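Local coordinates for Trp Repressor Binding Protein (Bacillus subtilis, PDB 1RLI), which is a putative NAD(P)H-dependent oxidoreductase of the SsuE family that probably uses FMN as its cofactor, at residues I6-G11 with I76-I81; V21-A26 with Y119-G124; I35-Y40 with S87-L92. One frame throughout, in Å; residues are numbered along the deposited sequence.

In the fold
The chain starts with strand 6-10 in the middle of the sheet. Helix 18-27 follows and lies over one face. Strand 33-41 comes next, beside strand 6-10. When strand 74-80 lines up on the other side of strand 6-10, contact 1 closes the first long loop. Helix 88-95 then packs against strand 33-41 and closes contact 3. Strand 117-124 joins the sheet next to strand 74-80 and meets helix 18-27, which closes contact 2. Contacts 1 and 2 cross along the chain, as do contacts 1 and 3. Contact 3 is nested inside the loop of contact 2. Thr79 of contact 1 touches residues of both other contacts.

Contact 1 (I6-G11 with I76-I81); sequences IAVING and IFATPI
Two neighbouring parallel strands form the centre of this flavodoxin-like alpha/beta sheet. Strand 6-10 runs beside 76-80 at 4.7 Å between their axes, with N-to-C directions 21° apart. Four backbone hydrogen bonds join them. Ile76 N donates to Ala7 O, and Ile9 N donates to Ile76 O, both at 2.8 Å. Ala78 N reaches Ile9 O from above the carbonyl plane. Gly11 N gives the last bond to Ala78 O, almost straight at 175°. Val8, Asn10, Ile76 and Ala78 point to the face under helix 18-27. Here Ile6 CG2 and Ile76 CD1 meet obliquely at 4.1 Å. On the other face Ile9 and Phe77 lie side by side and point the same way. Ile9 CG1 and Phe77 CG are each anti to their carbonyl carbon, so the two chains leave the sheet alike. Ile9 CD1 touches the Phe77 ring at CE1, 3.4 Å away, and also lies near CZ. The Phe77 ring also meets that of Phe143. The Asn10 side chain serves the turn after its strand: OD1 takes Gly12 N, and ND2 binds Asp20 OD2. Beyond the sheet bonds, Pro80 CD rests against Gly11 O at 3.6 Å.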
ATOM      1  N   ILE D   6      22.532  18.443   6.746  1.00 24.28           N
ATOM      2  CA  ILE D   6      21.746  17.647   5.790  1.00 24.25           C
ATOM      3  C   ILE D   6      22.627  16.677   4.988  1.00 21.85           C
ATOM      4  O   ILE D   6      23.698  17.049   4.516  1.00 22.26           O
ATOM      5  CB  ILE D   6      21.043  18.528   4.726  1.00 25.48           C
ATOM      6  CG1 ILE D   6      20.034  19.466   5.381  1.00 30.12           C
ATOM      7  CG2 ILE D   6      20.336  17.644   3.707  1.00 27.39           C
ATOM      8  CD1 ILE D   6      19.433  20.455   4.408  1.00 30.75           C
ATOM      9  N   ALA D   7      22.157  15.446   4.805  1.00 21.48           N
ATOM     10  CA  ALA D   7      22.896  14.478   4.007  1.00 20.73           C
ATOM     11  C   ALA D   7      21.987  13.979   2.895  1.00 21.93           C
ATOM     12  O   ALA D   7      20.793  13.779   3.115  1.00 21.48           O
ATOM     13  CB  ALA D   7      23.329  13.290   4.867  1.00 22.13           C
ATOM     14  N   VAL D   8      22.546  13.831   1.702  1.00 20.75           N
ATOM     15  CA  VAL D   8      21.799  13.274   0.595  1.00 19.64           C
ATOM     16  C   VAL D   8      22.487  11.953   0.322  1.00 20.62           C
ATOM     17  O   VAL D   8      23.684  11.923   0.023  1.00 21.23           O
ATOM     18  CB  VAL D   8      21.865  14.131  -0.680  1.00 22.83           C
ATOM     19  CG1 VAL D   8      21.222  13.359  -1.828  1.00 20.82           C
ATOM     20  CG2 VAL D   8      21.142  15.434  -0.476  1.00 23.76           C
ATOM     21  N   ILE D   9      21.739  10.865   0.464  1.00 19.04           N
ATOM     22  CA  ILE D   9      22.264   9.519   0.232  1.00 17.15           C
ATOM     23  C   ILE D   9      21.756   9.127  -1.140  1.00 17.68           C
ATOM     24  O   ILE D   9      20.582   8.776  -1.319  1.00 16.90           O
ATOM     25  CB  ILE D   9      21.736   8.550   1.297  1.00 18.07           C
ATOM     26  CG1 ILE D   9      22.196   9.038   2.678  1.00 21.07           C
ATOM     27  CG2 ILE D   9      22.236   7.139   1.021  1.00 18.25           C
ATOM     28  CD1 ILE D   9      21.509   8.366   3.799  1.00 27.14           C
ATOM     29  N   ASN D  10      22.660   9.178  -2.108  1.00 15.75           N
ATOM     30  CA  ASN D  10      22.304   8.916  -3.490  1.00 18.28           C
ATOM     31  C   ASN D  10      22.607   7.491  -3.933  1.00 18.26           C
ATOM     32  O   ASN D  10      23.770   7.101  -4.016  1.00 16.05           O
ATOM     33  CB  ASN D  10      23.061   9.914  -4.365  1.00 21.73           C
ATOM     34  CG  ASN D  10      22.589   9.914  -5.787  1.00 28.43           C
ATOM     35  OD1 ASN D  10      22.032   8.934  -6.266  1.00 30.43           O
ATOM     36  ND2 ASN D  10      22.824  11.023  -6.487  1.00 33.80           N
ATOM     37  N   GLY D  11      21.547   6.729  -4.225  1.00 17.52           N
ATOM     38  CA  GLY D  11      21.703   5.357  -4.663  1.00 19.19           C
ATOM     39  C   GLY D  11      21.458   5.229  -6.153  1.00 20.67           C
ATOM     40  O   GLY D  11      21.183   4.145  -6.661  1.00 20.90           O
ATOM     41  N   ILE D  76      18.187  12.685   3.305  1.00 16.97           N
ATOM     42  CA  ILE D  76      17.409  12.568   2.073  1.00 17.53           C
ATOM     43  C   ILE D  76      17.886  11.344   1.306  1.00 16.19           C
ATOM     44  O   ILE D  76      19.034  11.271   0.882  1.00 17.13           O
ATOM     45  CB  ILE D  76      17.557  13.825   1.176  1.00 17.58           C
ATOM     46  CG1 ILE D  76      17.030  15.034   1.947  1.00 19.45           C
ATOM     47  CG2 ILE D  76      16.762  13.643  -0.124  1.00 20.72           C
ATOM     48  CD1 ILE D  76      17.236  16.376   1.266  1.00 21.88           C
ATOM     49  N   PHE D  77      16.996  10.366   1.157  1.00 15.23           N
ATOM     50  CA  PHE D  77      17.341   9.133   0.449  1.00 16.46           C
ATOM     51  C   PHE D  77      16.866   9.322  -0.963  1.00 15.98           C
ATOM     52  O   PHE D  77      15.672   9.470  -1.194  1.00 17.37           O
ATOM     53  CB  PHE D  77      16.629   7.956   1.106  1.00 15.65           C
ATOM     54  CG  PHE D  77      17.142   7.645   2.476  1.00 17.41           C
ATOM     55  CD1 PHE D  77      18.162   6.721   2.657  1.00 18.52           C
ATOM     56  CD2 PHE D  77      16.644   8.323   3.587  1.00 19.78           C
ATOM     57  CE1 PHE D  77      18.676   6.480   3.933  1.00 19.61           C
ATOM     58  CE2 PHE D  77      17.156   8.084   4.853  1.00 20.54           C
ATOM     59  CZ  PHE D  77      18.177   7.158   5.019  1.00 20.17           C
ATOM     60  N   ALA D  78      17.798   9.326  -1.909  1.00 14.99           N
ATOM     61  CA  ALA D  78      17.452   9.533  -3.310  1.00 16.77           C
ATOM     62  C   ALA D  78      17.720   8.266  -4.092  1.00 17.70           C
ATOM     63  O   ALA D  78      18.829   7.728  -4.056  1.00 17.59           O
ATOM     64  CB  ALA D  78      18.268  10.695  -3.879  1.00 17.68           C
ATOM     65  N   THR D  79      16.727   7.797  -4.838  1.00 16.21           N
ATOM     66  CA  THR D  79      16.937   6.543  -5.561  1.00 16.63           C
ATOM     67  C   THR D  79      16.123   6.358  -6.818  1.00 15.90           C
ATOM     68  O   THR D  79      15.029   6.883  -6.935  1.00 14.57           O
ATOM     69  CB  THR D  79      16.566   5.334  -4.663  1.00 15.28           C
ATOM     70  OG1 THR D  79      16.822   4.102  -5.357  1.00 17.98           O
ATOM     71  CG2 THR D  79      15.044   5.380  -4.324  1.00 17.35           C
ATOM     72  N   PRO D  80      16.670   5.619  -7.790  1.00 18.51           N
ATOM     73  CA  PRO D  80      15.891   5.382  -9.000  1.00 16.47           C
ATOM     74  C   PRO D  80      14.969   4.241  -8.581  1.00 17.98           C
ATOM     75  O   PRO D  80      15.252   3.537  -7.596  1.00 18.85           O
ATOM     76  CB  PRO D  80      16.945   4.934 -10.019  1.00 19.72           C
ATOM     77  CG  PRO D  80      18.023   4.344  -9.188  1.00 22.28           C
ATOM     78  CD  PRO D  80      18.089   5.295  -8.004  1.00 20.59           C
ATOM     79  N   ILE D  81      13.865   4.059  -9.284  1.00 16.94           N
ATOM     80  CA  ILE D  81      12.961   2.969  -8.952  1.00 15.36           C
ATOM     81  C   ILE D  81      13.309   1.843  -9.918  1.00 18.98           C
ATOM     82  O   ILE D  81      13.127   1.974 -11.128  1.00 20.94           O
ATOM     83  CB  ILE D  81      11.468   3.366  -9.129  1.00 17.65           C
ATOM     84  CG1 ILE D  81      11.118   4.541  -8.191  1.00 18.77           C
ATOM     85  CG2 ILE D  81      10.562   2.159  -8.809  1.00 15.02           C
ATOM     86  CD1 ILE D  81       9.677   5.054  -8.340  1.00 19.19           C
TER

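Contact 2 (V21-A26 with Y119-G124); sequences VLAEKA and YVIAVG
Helix 21-26 lies across strand 119-124, and the two run in roughly opposite directions. Their N-to-C directions differ by 149°, and their axes come within 9.2 Å. The closest pair of CA atoms is Ala23 CA and Ile121 CA, 7.0 Å apart. The contact between the two is made by apolar groups. Ile121 and Val123 both point from the strand to the helix. Ala122, between them, points away to the other face of the sheet. Leu22 is the main side chain on the helix side. Its CG is anti to the carbonyl carbon and its second torsion is extended (chi2 -176°). The backbone aims CB at the strand, and the torsions carry CD1 along to Val123. Leu22 CB meets Ile121 CG2 at 3.6 Å, and Leu22 CD1 also reaches that methyl group. CD1 goes on to Val123 CG2 at 3.5 Å, tighter than a usual carbon contact. The Leu22 chain crosses both strand residues obliquely. This is helix-on-sheet packing of the flavodoxin-like fold. Helix 18-27 follows the first strand and spans from it to strand 117-124, two places along the sheet. Ile121 uses its two branches on different parts of the helix. CG2 is anti to the backbone N and turns to Leu22. CG1 is anti to the carbonyl carbon, and the chain extends beyond it (chi2 172°). Its tip, CD1, lies 3.7 Å from Ala23 CA, right after Leu22. One turn on, Ala26 CB faces the same methyl group at 4.1 Å. Within the sheet, Ile121 also packs on Ile76 of strand 74-80. Leu22 is covered from another direction by Leu171 and Ala174 of helix 168-175.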
ATOM      1  N   VAL D  21      19.816  15.266 -10.123  1.00 27.47           N
ATOM      2  CA  VAL D  21      19.148  16.513 -10.456  1.00 26.98           C
ATOM      3  C   VAL D  21      18.063  16.875  -9.447  1.00 24.71           C
ATOM      4  O   VAL D  21      18.045  17.989  -8.936  1.00 24.98           O
ATOM      5  CB  VAL D  21      18.530  16.440 -11.877  1.00 27.57           C
ATOM      6  CG1 VAL D  21      17.679  17.672 -12.148  1.00 30.81           C
ATOM      7  CG2 VAL D  21      19.642  16.322 -12.923  1.00 29.06           C
ATOM      8  N   LEU D  22      17.153  15.940  -9.154  1.00 24.57           N
ATOM      9  CA  LEU D  22      16.085  16.231  -8.211  1.00 24.75           C
ATOM     10  C   LEU D  22      16.613  16.524  -6.819  1.00 25.69           C
ATOM     11  O   LEU D  22      16.076  17.378  -6.119  1.00 25.65           O
ATOM     12  CB  LEU D  22      15.087  15.070  -8.125  1.00 27.29           C
ATOM     13  CG  LEU D  22      13.973  15.037  -9.166  1.00 28.92           C
ATOM     14  CD1 LEU D  22      13.015  13.875  -8.885  1.00 28.14           C
ATOM     15  CD2 LEU D  22      13.218  16.361  -9.117  1.00 25.60           C
ATOM     16  N   ALA D  23      17.664  15.814  -6.420  1.00 25.87           N
ATOM     17  CA  ALA D  23      18.235  16.021  -5.094  1.00 29.24           C
ATOM     18  C   ALA D  23      18.808  17.423  -4.970  1.00 30.12           C
ATOM     19  O   ALA D  23      18.650  18.076  -3.938  1.00 30.82           O
ATOM     20  CB  ALA D  23      19.312  14.992  -4.815  1.00 29.27           C
ATOM     21  N   GLU D  24      19.469  17.890  -6.026  1.00 32.74           N
ATOM     22  CA  GLU D  24      20.053  19.226  -5.996  1.00 35.02           C
ATOM     23  C   GLU D  24      18.993  20.308  -5.815  1.00 33.50           C
ATOM     24  O   GLU D  24      19.242  21.316  -5.154  1.00 34.35           O
ATOM     25  CB  GLU D  24      20.862  19.484  -7.265  1.00 39.08           C
ATOM     26  CG  GLU D  24      21.629  20.801  -7.247  1.00 46.90           C
ATOM     27  CD  GLU D  24      22.581  20.914  -6.061  1.00 50.51           C
ATOM     28  OE1 GLU D  24      23.319  19.940  -5.792  1.00 53.29           O
ATOM     29  OE2 GLU D  24      22.598  21.981  -5.405  1.00 53.25           O
ATOM     30  N   LYS D  25      17.812  20.099  -6.395  1.00 33.69           N
ATOM     31  CA  LYS D  25      16.713  21.055  -6.271  1.00 32.31           C
ATOM     32  C   LYS D  25      16.262  21.113  -4.811  1.00 31.99           C
ATOM     33  O   LYS D  25      15.926  22.183  -4.288  1.00 29.58           O
ATOM     34  CB  LYS D  25      15.522  20.627  -7.142  1.00 35.82           C
ATOM     35  CG  LYS D  25      15.844  20.461  -8.621  1.00 39.71           C
ATOM     36  CD  LYS D  25      16.023  21.794  -9.330  1.00 43.70           C
ATOM     37  CE  LYS D  25      14.695  22.528  -9.456  1.00 46.74           C
ATOM     38  NZ  LYS D  25      14.792  23.743 -10.316  1.00 49.11           N
ATOM     39  N   ALA D  26      16.261  19.955  -4.153  1.00 28.13           N
ATOM     40  CA  ALA D  26      15.840  19.887  -2.765  1.00 29.07           C
ATOM     41  C   ALA D  26      16.831  20.515  -1.784  1.00 28.29           C
ATOM     42  O   ALA D  26      16.417  21.189  -0.840  1.00 30.60           O
ATOM     43  CB  ALA D  26      15.561  18.420  -2.369  1.00 28.95           C
ATOM     44  N   TYR D 119      13.552  12.007   4.325  1.00 16.19           N
ATOM     45  CA  TYR D 119      12.828  12.381   3.106  1.00 15.31           C
ATOM     46  C   TYR D 119      13.248  11.397   2.041  1.00 16.57           C
ATOM     47  O   TYR D 119      14.343  10.824   2.115  1.00 15.52           O
ATOM     48  CB  TYR D 119      13.222  13.767   2.605  1.00 16.07           C
ATOM     49  CG  TYR D 119      12.773  14.886   3.505  1.00 19.19           C
ATOM     50  CD1 TYR D 119      11.594  15.595   3.239  1.00 17.19           C
ATOM     51  CD2 TYR D 119      13.534  15.248   4.621  1.00 20.79           C
ATOM     52  CE1 TYR D 119      11.190  16.652   4.069  1.00 22.65           C
ATOM     53  CE2 TYR D 119      13.137  16.303   5.454  1.00 20.22           C
ATOM     54  CZ  TYR D 119      11.970  16.998   5.167  1.00 21.09           C
ATOM     55  OH  TYR D 119      11.607  18.060   5.981  1.00 23.26           O
ATOM     56  N   VAL D 120      12.398  11.219   1.031  1.00 15.25           N
ATOM     57  CA  VAL D 120      12.707  10.302  -0.065  1.00 14.28           C
ATOM     58  C   VAL D 120      12.468  10.964  -1.426  1.00 16.31           C
ATOM     59  O   VAL D 120      11.471  11.653  -1.614  1.00 15.64           O
ATOM     60  CB  VAL D 120      11.813   9.025  -0.007  1.00 14.50           C
ATOM     61  CG1 VAL D 120      12.019   8.174  -1.268  1.00 16.32           C
ATOM     62  CG2 VAL D 120      12.146   8.191   1.260  1.00 13.55           C
ATOM     63  N   ILE D 121      13.388  10.751  -2.361  1.00 15.85           N
ATOM     64  CA  ILE D 121      13.235  11.241  -3.737  1.00 17.25           C
ATOM     65  C   ILE D 121      13.414   9.971  -4.575  1.00 17.39           C
ATOM     66  O   ILE D 121      14.461   9.327  -4.493  1.00 18.03           O
ATOM     67  CB  ILE D 121      14.337  12.253  -4.138  1.00 18.37           C
ATOM     68  CG1 ILE D 121      14.187  13.535  -3.311  1.00 18.20           C
ATOM     69  CG2 ILE D 121      14.236  12.560  -5.624  1.00 20.33           C
ATOM     70  CD1 ILE D 121      15.324  14.501  -3.491  1.00 20.76           C
ATOM     71  N   ALA D 122      12.398   9.600  -5.353  1.00 15.24           N
ATOM     72  CA  ALA D 122      12.466   8.394  -6.175  1.00 15.76           C
ATOM     73  C   ALA D 122      11.986   8.704  -7.586  1.00 17.64           C
ATOM     74  O   ALA D 122      10.954   9.356  -7.785  1.00 17.64           O
ATOM     75  CB  ALA D 122      11.612   7.274  -5.561  1.00 19.09           C
ATOM     76  N   VAL D 123      12.741   8.234  -8.561  1.00 17.78           N
ATOM     77  CA  VAL D 123      12.407   8.501  -9.950  1.00 18.06           C
ATOM     78  C   VAL D 123      12.276   7.201 -10.704  1.00 20.49           C
ATOM     79  O   VAL D 123      13.147   6.350 -10.606  1.00 20.08           O
ATOM     80  CB  VAL D 123      13.514   9.352 -10.625  1.00 21.35           C
ATOM     81  CG1 VAL D 123      13.123   9.659 -12.070  1.00 21.18           C
ATOM     82  CG2 VAL D 123      13.733  10.632  -9.844  1.00 23.01           C
ATOM     83  N   GLY D 124      11.193   7.075 -11.474  1.00 21.27           N
ATOM     84  CA  GLY D 124      10.952   5.870 -12.250  1.00 24.56           C
ATOM     85  C   GLY D 124      10.292   6.203 -13.578  1.00 24.95           C
ATOM     86  O   GLY D 124       9.725   7.281 -13.731  1.00 23.54           O
TER

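Contact 3 (I35-Y40 with S87-L92); sequences IYLQKY and SGTLKL
Ser87 stands at the N-cap of helix 88-95. Its OG accepts from Leu90 N at 3.1 Å, with an angle of 163° at the hydrogen. The same hydroxyl is hydrogen-bonded to Gly11 O. Thr89 follows in the first turn and carries the contact. Its OG1 sits between the backbone N and the carbonyl carbon (chi1 55°), and CG2 lies beside the N. CB packs on Leu37 CB at 3.7 Å. CG2 turns to the two residues after Leu37, 3.7 Å from Gln38 O and 3.8 Å from Lys39 CB. The Lys39 chain crosses Thr89 at about a right angle. A water bridges the segments: it accepts from Thr89 OG1 at 2.7 Å and donates to Leu37 O at 2.9 Å. An alanine in place of Thr89 would remove OG1 and CG2, and would probably lose the water bridge and the packing on Gln38 O and Lys39 CB. Leu90 comes next. Leu37 CD1 lies against its backbone, 3.7 Å from CA, and also meets Leu90 CD1. Further along, Lys91 forms a salt bridge with Asp95, and both Lys91 and Leu92 pack on a second subunit. In this flavodoxin-like fold, the helix start after strand 74-80 packs on the break in strand 33-41. Thr89 also touches Pro57 of strand 55-57, Leu37 packs on Ile65 of helix 62-70, and Leu90 leans on Phe77 and Thr79 of strand 74-80.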
ATOM      1  N   ILE D  35      26.443  11.943  -0.262  1.00 23.43           N
ATOM      2  CA  ILE D  35      26.891  10.562  -0.220  1.00 24.43           C
ATOM      3  C   ILE D  35      26.452   9.844  -1.486  1.00 25.33           C
ATOM      4  O   ILE D  35      25.294   9.947  -1.922  1.00 25.27           O
ATOM      5  CB  ILE D  35      26.303   9.841   1.023  1.00 25.09           C
ATOM      6  CG1 ILE D  35      26.916  10.439   2.293  1.00 27.05           C
ATOM      7  CG2 ILE D  35      26.556   8.340   0.941  1.00 26.13           C
ATOM      8  CD1 ILE D  35      26.121  10.164   3.544  1.00 30.02           C
ATOM      9  N   TYR D  36      27.385   9.135  -2.104  1.00 23.68           N
ATOM     10  CA  TYR D  36      27.064   8.391  -3.299  1.00 24.84           C
ATOM     11  C   TYR D  36      27.397   6.949  -2.986  1.00 24.33           C
ATOM     12  O   TYR D  36      28.504   6.648  -2.527  1.00 27.15           O
ATOM     13  CB  TYR D  36      27.889   8.902  -4.475  1.00 28.88           C
ATOM     14  CG  TYR D  36      27.733  10.384  -4.688  1.00 33.82           C
ATOM     15  CD1 TYR D  36      28.481  11.298  -3.937  1.00 36.93           C
ATOM     16  CD2 TYR D  36      26.839  10.882  -5.632  1.00 35.86           C
ATOM     17  CE1 TYR D  36      28.344  12.662  -4.133  1.00 37.17           C
ATOM     18  CE2 TYR D  36      26.695  12.253  -5.833  1.00 36.95           C
ATOM     19  CZ  TYR D  36      27.452  13.129  -5.084  1.00 35.79           C
ATOM     20  OH  TYR D  36      27.340  14.482  -5.300  1.00 40.23           O
ATOM     21  N   LEU D  37      26.437   6.056  -3.195  1.00 20.26           N
ATOM     22  CA  LEU D  37      26.677   4.652  -2.910  1.00 20.33           C
ATOM     23  C   LEU D  37      27.398   4.071  -4.119  1.00 21.68           C
ATOM     24  O   LEU D  37      26.864   4.033  -5.213  1.00 22.70           O
ATOM     25  CB  LEU D  37      25.348   3.933  -2.655  1.00 19.11           C
ATOM     26  CG  LEU D  37      24.606   4.507  -1.436  1.00 19.19           C
ATOM     27  CD1 LEU D  37      23.274   3.789  -1.250  1.00 17.52           C
ATOM     28  CD2 LEU D  37      25.453   4.346  -0.184  1.00 21.53           C
ATOM     29  N   GLN D  38      28.625   3.626  -3.892  1.00 22.36           N
ATOM     30  CA  GLN D  38      29.474   3.088  -4.944  1.00 25.47           C
ATOM     31  C   GLN D  38      28.978   1.782  -5.556  1.00 25.33           C
ATOM     32  O   GLN D  38      28.340   0.972  -4.887  1.00 24.29           O
ATOM     33  CB  GLN D  38      30.879   2.880  -4.364  1.00 30.96           C
ATOM     34  CG  GLN D  38      32.032   3.310  -5.257  1.00 41.32           C
ATOM     35  CD  GLN D  38      33.379   3.214  -4.543  1.00 44.49           C
ATOM     36  OE1 GLN D  38      34.420   3.573  -5.098  1.00 50.65           O
ATOM     37  NE2 GLN D  38      33.359   2.727  -3.306  1.00 46.59           N
ATOM     38  N   LYS D  39      29.247   1.604  -6.850  1.00 26.87           N
ATOM     39  CA  LYS D  39      28.902   0.365  -7.542  1.00 27.58           C
ATOM     40  C   LYS D  39      29.952   0.138  -8.616  1.00 30.25           C
ATOM     41  O   LYS D  39      30.476   1.086  -9.211  1.00 27.86           O
ATOM     42  CB  LYS D  39      27.484   0.391  -8.131  1.00 27.81           C
ATOM     43  CG  LYS D  39      27.178   1.441  -9.163  1.00 28.61           C
ATOM     44  CD  LYS D  39      25.672   1.453  -9.427  1.00 27.95           C
ATOM     45  CE  LYS D  39      25.290   2.432 -10.520  1.00 31.19           C
ATOM     46  NZ  LYS D  39      23.814   2.542 -10.662  1.00 36.22           N
ATOM     47  N   TYR D  40      30.267  -1.132  -8.835  1.00 30.81           N
ATOM     48  CA  TYR D  40      31.305  -1.530  -9.771  1.00 34.97           C
ATOM     49  C   TYR D  40      30.703  -2.434 -10.850  1.00 36.15           C
ATOM     50  O   TYR D  40      29.887  -3.309 -10.551  1.00 35.55           O
ATOM     51  CB  TYR D  40      32.382  -2.278  -8.977  1.00 35.98           C
ATOM     52  CG  TYR D  40      33.720  -2.424  -9.652  1.00 37.82           C
ATOM     53  CD1 TYR D  40      34.589  -1.340  -9.765  1.00 40.43           C
ATOM     54  CD2 TYR D  40      34.122  -3.651 -10.179  1.00 40.07           C
ATOM     55  CE1 TYR D  40      35.832  -1.475 -10.392  1.00 41.08           C
ATOM     56  CE2 TYR D  40      35.357  -3.796 -10.806  1.00 41.37           C
ATOM     57  CZ  TYR D  40      36.203  -2.704 -10.911  1.00 41.56           C
ATOM     58  OH  TYR D  40      37.409  -2.840 -11.566  1.00 44.61           O
ATOM     59  N   SER D  87      17.035   1.136  -5.441  1.00 15.90           N
ATOM     60  CA  SER D  87      18.164   0.614  -6.200  1.00 15.68           C
ATOM     61  C   SER D  87      18.876  -0.521  -5.457  1.00 16.78           C
ATOM     62  O   SER D  87      18.684  -0.705  -4.263  1.00 14.21           O
ATOM     63  CB  SER D  87      19.159   1.749  -6.489  1.00 16.03           C
ATOM     64  OG  SER D  87      19.863   2.123  -5.322  1.00 14.25           O
ATOM     65  N   GLY D  88      19.683  -1.298  -6.178  1.00 16.02           N
ATOM     66  CA  GLY D  88      20.426  -2.361  -5.529  1.00 17.47           C
ATOM     67  C   GLY D  88      21.367  -1.769  -4.489  1.00 15.75           C
ATOM     68  O   GLY D  88      21.517  -2.318  -3.393  1.00 17.06           O
ATOM     69  N   THR D  89      22.013  -0.648  -4.804  1.00 14.38           N
ATOM     70  CA  THR D  89      22.927  -0.053  -3.832  1.00 15.97           C
ATOM     71  C   THR D  89      22.225   0.432  -2.571  1.00 15.83           C
ATOM     72  O   THR D  89      22.718   0.209  -1.473  1.00 15.16           O
ATOM     73  CB  THR D  89      23.727   1.119  -4.427  1.00 16.22           C
ATOM     74  OG1 THR D  89      22.833   2.094  -4.975  1.00 18.06           O
ATOM     75  CG2 THR D  89      24.666   0.614  -5.529  1.00 15.96           C
ATOM     76  N   LEU D  90      21.064   1.078  -2.706  1.00 13.80           N
ATOM     77  CA  LEU D  90      20.387   1.567  -1.503  1.00 14.39           C
ATOM     78  C   LEU D  90      19.816   0.419  -0.688  1.00 12.88           C
ATOM     79  O   LEU D  90      19.796   0.482   0.554  1.00 13.27           O
ATOM     80  CB  LEU D  90      19.274   2.577  -1.845  1.00 14.69           C
ATOM     81  CG  LEU D  90      18.601   3.248  -0.630  1.00 14.52           C
ATOM     82  CD1 LEU D  90      19.657   3.962   0.239  1.00 15.50           C
ATOM     83  CD2 LEU D  90      17.557   4.265  -1.097  1.00 14.93           C
ATOM     84  N   LYS D  91      19.355  -0.635  -1.357  1.00 12.53           N
ATOM     85  CA  LYS D  91      18.803  -1.807  -0.650  1.00 11.69           C
ATOM     86  C   LYS D  91      19.892  -2.499   0.192  1.00 13.89           C
ATOM     87  O   LYS D  91      19.656  -2.830   1.355  1.00 11.98           O
ATOM     88  CB  LYS D  91      18.195  -2.798  -1.652  1.00 13.69           C
ATOM     89  CG  LYS D  91      17.803  -4.161  -1.082  1.00 14.47           C
ATOM     90  CD  LYS D  91      16.744  -4.043  -0.004  1.00 16.86           C
ATOM     91  CE  LYS D  91      16.249  -5.434   0.410  1.00 17.68           C
ATOM     92  NZ  LYS D  91      15.419  -5.343   1.646  1.00 14.81           N
ATOM     93  N   LEU D  92      21.092  -2.687  -0.366  1.00 14.59           N
ATOM     94  CA  LEU D  92      22.151  -3.338   0.407  1.00 15.93           C
ATOM     95  C   LEU D  92      22.635  -2.427   1.538  1.00 16.11           C
ATOM     96  O   LEU D  92      23.039  -2.909   2.611  1.00 15.21           O
ATOM     97  CB  LEU D  92      23.328  -3.742  -0.506  1.00 18.42           C
ATOM     98  CG  LEU D  92      23.230  -5.162  -1.093  1.00 23.86           C
ATOM     99  CD1 LEU D  92      21.915  -5.335  -1.877  1.00 24.88           C
ATOM    100  CD2 LEU D  92      24.450  -5.435  -1.975  1.00 24.68           C
TER
HETATM  101  O   HOH W   1      24.207   3.972  -6.423  1.00 21.73           O